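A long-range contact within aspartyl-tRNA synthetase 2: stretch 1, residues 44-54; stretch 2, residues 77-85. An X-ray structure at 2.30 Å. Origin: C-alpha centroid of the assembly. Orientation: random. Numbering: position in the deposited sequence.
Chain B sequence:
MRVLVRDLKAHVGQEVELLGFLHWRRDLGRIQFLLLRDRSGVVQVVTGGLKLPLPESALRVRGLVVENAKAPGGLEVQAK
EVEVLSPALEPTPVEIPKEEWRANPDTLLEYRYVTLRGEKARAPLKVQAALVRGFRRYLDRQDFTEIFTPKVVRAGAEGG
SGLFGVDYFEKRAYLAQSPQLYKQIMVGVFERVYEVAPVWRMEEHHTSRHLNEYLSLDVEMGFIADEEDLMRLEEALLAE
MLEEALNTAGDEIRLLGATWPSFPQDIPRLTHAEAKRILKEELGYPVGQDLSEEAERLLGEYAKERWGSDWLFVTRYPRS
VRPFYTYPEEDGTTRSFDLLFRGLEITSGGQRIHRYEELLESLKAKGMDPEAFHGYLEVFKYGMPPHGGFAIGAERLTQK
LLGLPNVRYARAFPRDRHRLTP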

ATOM      1  N   GLN B  44     -30.866  10.946 -11.226  1.00 16.54           N
ATOM      2  CA  GLN B  44     -31.879  10.851 -12.262  1.00 15.90           C
ATOM      3  C   GLN B  44     -31.584  11.940 -13.286  1.00 17.55           C
ATOM      4  O   GLN B  44     -31.258  13.079 -12.935  1.00 16.37           O
ATOM      5  CB  GLN B  44     -33.296  11.059 -11.677  1.00 18.53           C
ATOM      6  CG  GLN B  44     -34.434  10.893 -12.712  1.00 17.51           C
ATOM      7  CD  GLN B  44     -35.843  10.910 -12.111  1.00 24.82           C
ATOM      8  OE1 GLN B  44     -36.459  11.975 -11.926  1.00 22.07           O
ATOM      9  NE2 GLN B  44     -36.363   9.719 -11.804  1.00 23.03           N
ATOM     10  N   VAL B  45     -31.663  11.578 -14.557  1.00 17.60           N
ATOM     11  CA  VAL B  45     -31.414  12.528 -15.630  1.00 18.88           C
ATOM     12  C   VAL B  45     -32.682  12.487 -16.449  1.00 20.26           C
ATOM     13  O   VAL B  45     -33.217  11.412 -16.721  1.00 20.38           O
ATOM     14  CB  VAL B  45     -30.192  12.111 -16.491  1.00 19.42           C
ATOM     15  CG1 VAL B  45     -30.103  12.966 -17.741  1.00 18.95           C
ATOM     16  CG2 VAL B  45     -28.917  12.271 -15.678  1.00 19.27           C
ATOM     17  N   VAL B  46     -33.191  13.661 -16.806  1.00 19.84           N
ATOM     18  CA  VAL B  46     -34.403  13.730 -17.594  1.00 20.10           C
ATOM     19  C   VAL B  46     -34.103  14.282 -18.975  1.00 20.10           C
ATOM     20  O   VAL B  46     -33.509  15.352 -19.124  1.00 18.79           O
ATOM     21  CB  VAL B  46     -35.489  14.622 -16.906  1.00 21.49           C
ATOM     22  CG1 VAL B  46     -36.768  14.606 -17.734  1.00 19.15           C
ATOM     23  CG2 VAL B  46     -35.778  14.116 -15.500  1.00 21.89           C
ATOM     24  N   THR B  47     -34.504  13.532 -19.989  1.00 20.93           N
ATOM     25  CA  THR B  47     -34.304  13.944 -21.358  1.00 20.33           C
ATOM     26  C   THR B  47     -35.555  13.514 -22.138  1.00 22.36           C
ATOM     27  O   THR B  47     -36.610  13.305 -21.532  1.00 20.80           O
ATOM     28  CB  THR B  47     -32.994  13.294 -21.922  1.00 22.39           C
ATOM     29  OG1 THR B  47     -32.709  13.828 -23.224  1.00 22.98           O
ATOM     30  CG2 THR B  47     -33.117  11.780 -22.004  1.00 18.30           C
ATOM     31  N   GLY B  48     -35.450  13.405 -23.465  1.00 22.75           N
ATOM     32  CA  GLY B  48     -36.598  13.015 -24.275  1.00 24.22           C
ATOM     33  C   GLY B  48     -36.264  12.999 -25.759  1.00 26.63           C
ATOM     34  O   GLY B  48     -35.325  13.665 -26.193  1.00 27.75           O
ATOM     35  N   GLY B  49     -37.018  12.219 -26.532  1.00 26.65           N
ATOM     36  CA  GLY B  49     -36.813  12.134 -27.972  1.00 27.61           C
ATOM     37  C   GLY B  49     -35.472  11.611 -28.468  1.00 28.91           C
ATOM     38  O   GLY B  49     -35.144  11.765 -29.643  1.00 30.06           O
ATOM     39  N   LEU B  50     -34.696  10.978 -27.598  1.00 28.91           N
ATOM     40  CA  LEU B  50     -33.401  10.468 -28.017  1.00 29.36           C
ATOM     41  C   LEU B  50     -33.458   8.987 -28.339  1.00 29.77           C
ATOM     42  O   LEU B  50     -34.396   8.295 -27.958  1.00 30.73           O
ATOM     43  CB  LEU B  50     -32.365  10.676 -26.912  1.00 29.41           C
ATOM     44  CG  LEU B  50     -32.118  12.085 -26.375  1.00 30.24           C
ATOM     45  CD1 LEU B  50     -31.045  12.019 -25.301  1.00 28.80           C
ATOM     46  CD2 LEU B  50     -31.687  13.016 -27.505  1.00 28.21           C
ATOM     47  N   LYS B  51     -32.456   8.507 -29.060  1.00 30.89           N
ATOM     48  CA  LYS B  51     -32.360   7.093 -29.365  1.00 32.32           C
ATOM     49  C   LYS B  51     -31.446   6.616 -28.242  1.00 31.06           C
ATOM     50  O   LYS B  51     -30.224   6.711 -28.337  1.00 31.05           O
ATOM     51  CB  LYS B  51     -31.706   6.887 -30.732  1.00 35.20           C
ATOM     52  CG  LYS B  51     -32.474   7.553 -31.865  1.00 41.58           C
ATOM     53  CD  LYS B  51     -31.870   7.233 -33.215  1.00 44.86           C
ATOM     54  CE  LYS B  51     -32.687   7.842 -34.334  1.00 46.64           C
ATOM     55  NZ  LYS B  51     -32.190   7.366 -35.653  1.00 49.38           N
ATOM     56  N   LEU B  52     -32.054   6.133 -27.167  1.00 29.10           N
ATOM     57  CA  LEU B  52     -31.311   5.692 -25.995  1.00 27.13           C
ATOM     58  C   LEU B  52     -30.415   4.471 -26.196  1.00 25.56           C
ATOM     59  O   LEU B  52     -30.796   3.504 -26.859  1.00 24.02           O
ATOM     60  CB  LEU B  52     -32.290   5.429 -24.840  1.00 25.62           C
ATOM     61  CG  LEU B  52     -33.082   6.652 -24.350  1.00 26.93           C
ATOM     62  CD1 LEU B  52     -34.104   6.227 -23.301  1.00 24.06           C
ATOM     63  CD2 LEU B  52     -32.114   7.701 -23.775  1.00 25.81           C
ATOM     64  N   PRO B  53     -29.196   4.516 -25.632  1.00 23.64           N
ATOM     65  CA  PRO B  53     -28.240   3.410 -25.738  1.00 22.78           C
ATOM     66  C   PRO B  53     -28.594   2.390 -24.658  1.00 21.83           C
ATOM     67  O   PRO B  53     -29.463   2.660 -23.827  1.00 21.78           O
ATOM     68  CB  PRO B  53     -26.904   4.096 -25.474  1.00 23.01           C
ATOM     69  CG  PRO B  53     -27.270   5.098 -24.417  1.00 22.35           C
ATOM     70  CD  PRO B  53     -28.603   5.657 -24.910  1.00 22.80           C
ATOM     71  N   LEU B  54     -27.934   1.233 -24.656  1.00 20.60           N
ATOM     72  CA  LEU B  54     -28.222   0.199 -23.661  1.00 19.66           C
ATOM     73  C   LEU B  54     -27.670   0.535 -22.277  1.00 19.86           C
ATOM     74  O   LEU B  54     -26.833   1.421 -22.127  1.00 17.80           O
ATOM     75  CB  LEU B  54     -27.643  -1.160 -24.111  1.00 18.17           C
ATOM     76  CG  LEU B  54     -28.343  -1.902 -25.262  1.00 24.25           C
ATOM     77  CD1 LEU B  54     -27.508  -3.124 -25.733  1.00 22.18           C
ATOM     78  CD2 LEU B  54     -29.725  -2.351 -24.788  1.00 19.93           C
TER
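Stretch 2 (77-85) VQAKEVEVL

Three backbone hydrogen bonds fix stretch 2 alongside the strand 44-47. V77 N donates to Q44 O (3.0 Å), V46 N donates to V77 O (2.8 Å), and A79 N donates to V46 O (2.8 Å). V46 thus uses both its amide and its carbonyl, reaching V77 and A79 on the two sides of Q78, the pattern of a parallel ladder. V77 O also receives a CA-H...O contact from V45 CA at 3.2 Å. Both segments are extended, with phi/psi of -123/134 at V45 and -120/119 at V77. The strands run in the same direction, their axes inclined by 32° (signed crossing angle -32°) and 4.6 Å apart at closest approach. In register, V45 pairs with V77 and V46 with Q78, each CA to partner CA distance being 4.7 Å; from T47 CA to A79 CA it widens to 5.3 Å. Here a water continues the link, lying 2.6 Å from T47 OG1 and donating to A79 O at 2.8 Å.

Side chains alternate between the faces of the sheet. V45 and V77, both buried and both t rotamers, share one face, with V45 CG2 4.4 Å from V77 CB; V46 and Q78 share the other, with V46 CB 4.2 Å from Q78 CG. A79 points toward stretch 1, its CB 3.8 Å from V45 CG1 and 4.0 Å from T47 CB.

At K80 the chain turns a corner, and beyond it the contact becomes mainly apolar packing. V82 and V84 point toward stretch 1, whereas the intervening E83 makes no contact. L50 CD1 lies 3.8 Å from V82 CB, and P53 CG lies 4.0 Å from V84 CG2. G48 and G49 touch nothing in stretch 2; G49 has a positive phi (62°), which favours glycine. In all, 421 Å² is buried, summed over both stretches.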

ATOM      1  N   VAL B  77     -31.351  16.050 -12.884  1.00 24.11           N
ATOM      2  CA  VAL B  77     -30.661  16.868 -13.869  1.00 23.70           C
ATOM      3  C   VAL B  77     -31.466  16.829 -15.158  1.00 23.97           C
ATOM      4  O   VAL B  77     -31.671  15.760 -15.734  1.00 25.14           O
ATOM      5  CB  VAL B  77     -29.228  16.373 -14.175  1.00 23.39           C
ATOM      6  CG1 VAL B  77     -28.648  17.189 -15.328  1.00 24.12           C
ATOM      7  CG2 VAL B  77     -28.334  16.508 -12.954  1.00 23.16           C
ATOM      8  N   GLN B  78     -31.938  17.986 -15.601  1.00 24.26           N
ATOM      9  CA  GLN B  78     -32.691  18.053 -16.844  1.00 26.08           C
ATOM     10  C   GLN B  78     -31.650  18.248 -17.954  1.00 26.22           C
ATOM     11  O   GLN B  78     -31.058  19.315 -18.094  1.00 25.88           O
ATOM     12  CB  GLN B  78     -33.721  19.202 -16.762  1.00 26.11           C
ATOM     13  CG  GLN B  78     -35.102  18.751 -16.186  1.00 28.88           C
ATOM     14  CD  GLN B  78     -35.876  19.839 -15.422  1.00 31.34           C
ATOM     15  OE1 GLN B  78     -36.058  20.951 -15.912  1.00 31.18           O
ATOM     16  NE2 GLN B  78     -36.344  19.504 -14.220  1.00 27.20           N
ATOM     17  N   ALA B  79     -31.417  17.187 -18.725  1.00 25.84           N
ATOM     18  CA  ALA B  79     -30.415  17.199 -19.787  1.00 27.23           C
ATOM     19  C   ALA B  79     -30.636  18.156 -20.951  1.00 28.56           C
ATOM     20  O   ALA B  79     -31.720  18.222 -21.531  1.00 28.18           O
ATOM     21  CB  ALA B  79     -30.225  15.779 -20.323  1.00 26.68           C
ATOM     22  N   LYS B  80     -29.583  18.887 -21.293  1.00 29.22           N
ATOM     23  CA  LYS B  80     -29.618  19.804 -22.416  1.00 31.67           C
ATOM     24  C   LYS B  80     -28.886  19.041 -23.524  1.00 31.58           C
ATOM     25  O   LYS B  80     -29.087  19.274 -24.723  1.00 31.51           O
ATOM     26  CB  LYS B  80     -28.844  21.090 -22.086  1.00 36.19           C
ATOM     27  CG  LYS B  80     -29.104  21.642 -20.688  1.00 40.93           C
ATOM     28  CD  LYS B  80     -30.407  22.418 -20.587  1.00 45.16           C
ATOM     29  CE  LYS B  80     -30.289  23.779 -21.253  1.00 45.90           C
ATOM     30  NZ  LYS B  80     -31.549  24.555 -21.105  1.00 46.75           N
ATOM     31  N   GLU B  81     -28.037  18.108 -23.109  1.00 29.37           N
ATOM     32  CA  GLU B  81     -27.260  17.318 -24.056  1.00 30.17           C
ATOM     33  C   GLU B  81     -26.850  15.977 -23.453  1.00 27.21           C
ATOM     34  O   GLU B  81     -26.496  15.897 -22.282  1.00 25.85           O
ATOM     35  CB  GLU B  81     -26.022  18.127 -24.476  1.00 30.07           C
ATOM     36  CG  GLU B  81     -24.933  17.350 -25.205  1.00 35.46           C
ATOM     37  CD  GLU B  81     -23.802  18.262 -25.704  1.00 37.35           C
ATOM     38  OE1 GLU B  81     -23.516  19.287 -25.046  1.00 35.47           O
ATOM     39  OE2 GLU B  81     -23.190  17.932 -26.738  1.00 38.93           O
ATOM     40  N   VAL B  82     -26.925  14.927 -24.258  1.00 25.57           N
ATOM     41  CA  VAL B  82     -26.529  13.608 -23.806  1.00 24.71           C
ATOM     42  C   VAL B  82     -25.599  13.032 -24.875  1.00 24.85           C
ATOM     43  O   VAL B  82     -25.977  12.916 -26.041  1.00 25.97           O
ATOM     44  CB  VAL B  82     -27.768  12.687 -23.580  1.00 21.67           C
ATOM     45  CG1 VAL B  82     -27.329  11.299 -23.164  1.00 18.24           C
ATOM     46  CG2 VAL B  82     -28.658  13.283 -22.495  1.00 20.60           C
ATOM     47  N   GLU B  83     -24.366  12.723 -24.474  1.00 25.33           N
ATOM     48  CA  GLU B  83     -23.361  12.158 -25.380  1.00 25.09           C
ATOM     49  C   GLU B  83     -22.990  10.761 -24.881  1.00 24.62           C
ATOM     50  O   GLU B  83     -22.671  10.580 -23.706  1.00 23.67           O
ATOM     51  CB  GLU B  83     -22.095  13.042 -25.419  1.00 24.10           C
ATOM     52  CG  GLU B  83     -20.974  12.461 -26.305  1.00 25.24           C
ATOM     53  CD  GLU B  83     -19.671  13.279 -26.319  1.00 25.65           C
ATOM     54  OE1 GLU B  83     -18.748  12.907 -27.076  1.00 27.58           O
ATOM     55  OE2 GLU B  83     -19.557  14.281 -25.588  1.00 28.26           O
ATOM     56  N   VAL B  84     -23.050   9.780 -25.775  1.00 24.21           N
ATOM     57  CA  VAL B  84     -22.698   8.415 -25.422  1.00 24.75           C
ATOM     58  C   VAL B  84     -21.212   8.274 -25.715  1.00 24.32           C
ATOM     59  O   VAL B  84     -20.803   8.322 -26.869  1.00 24.12           O
ATOM     60  CB  VAL B  84     -23.496   7.396 -26.267  1.00 25.07           C
ATOM     61  CG1 VAL B  84     -23.304   5.981 -25.726  1.00 23.17           C
ATOM     62  CG2 VAL B  84     -24.967   7.770 -26.257  1.00 23.96           C
ATOM     63  N   LEU B  85     -20.409   8.132 -24.665  1.00 22.43           N
ATOM     64  CA  LEU B  85     -18.960   8.009 -24.812  1.00 21.82           C
ATOM     65  C   LEU B  85     -18.551   6.601 -25.234  1.00 22.81           C
ATOM     66  O   LEU B  85     -17.560   6.415 -25.937  1.00 23.29           O
ATOM     67  CB  LEU B  85     -18.282   8.361 -23.483  1.00 21.39           C
ATOM     68  CG  LEU B  85     -18.635   9.752 -22.951  1.00 22.78           C
ATOM     69  CD1 LEU B  85     -18.099   9.936 -21.536  1.00 19.56           C
ATOM     70  CD2 LEU B  85     -18.050  10.807 -23.906  1.00 21.39           C
TER
HETATM   71  O   HOH W   1     -32.194  16.361 -23.554  1.00 48.91           O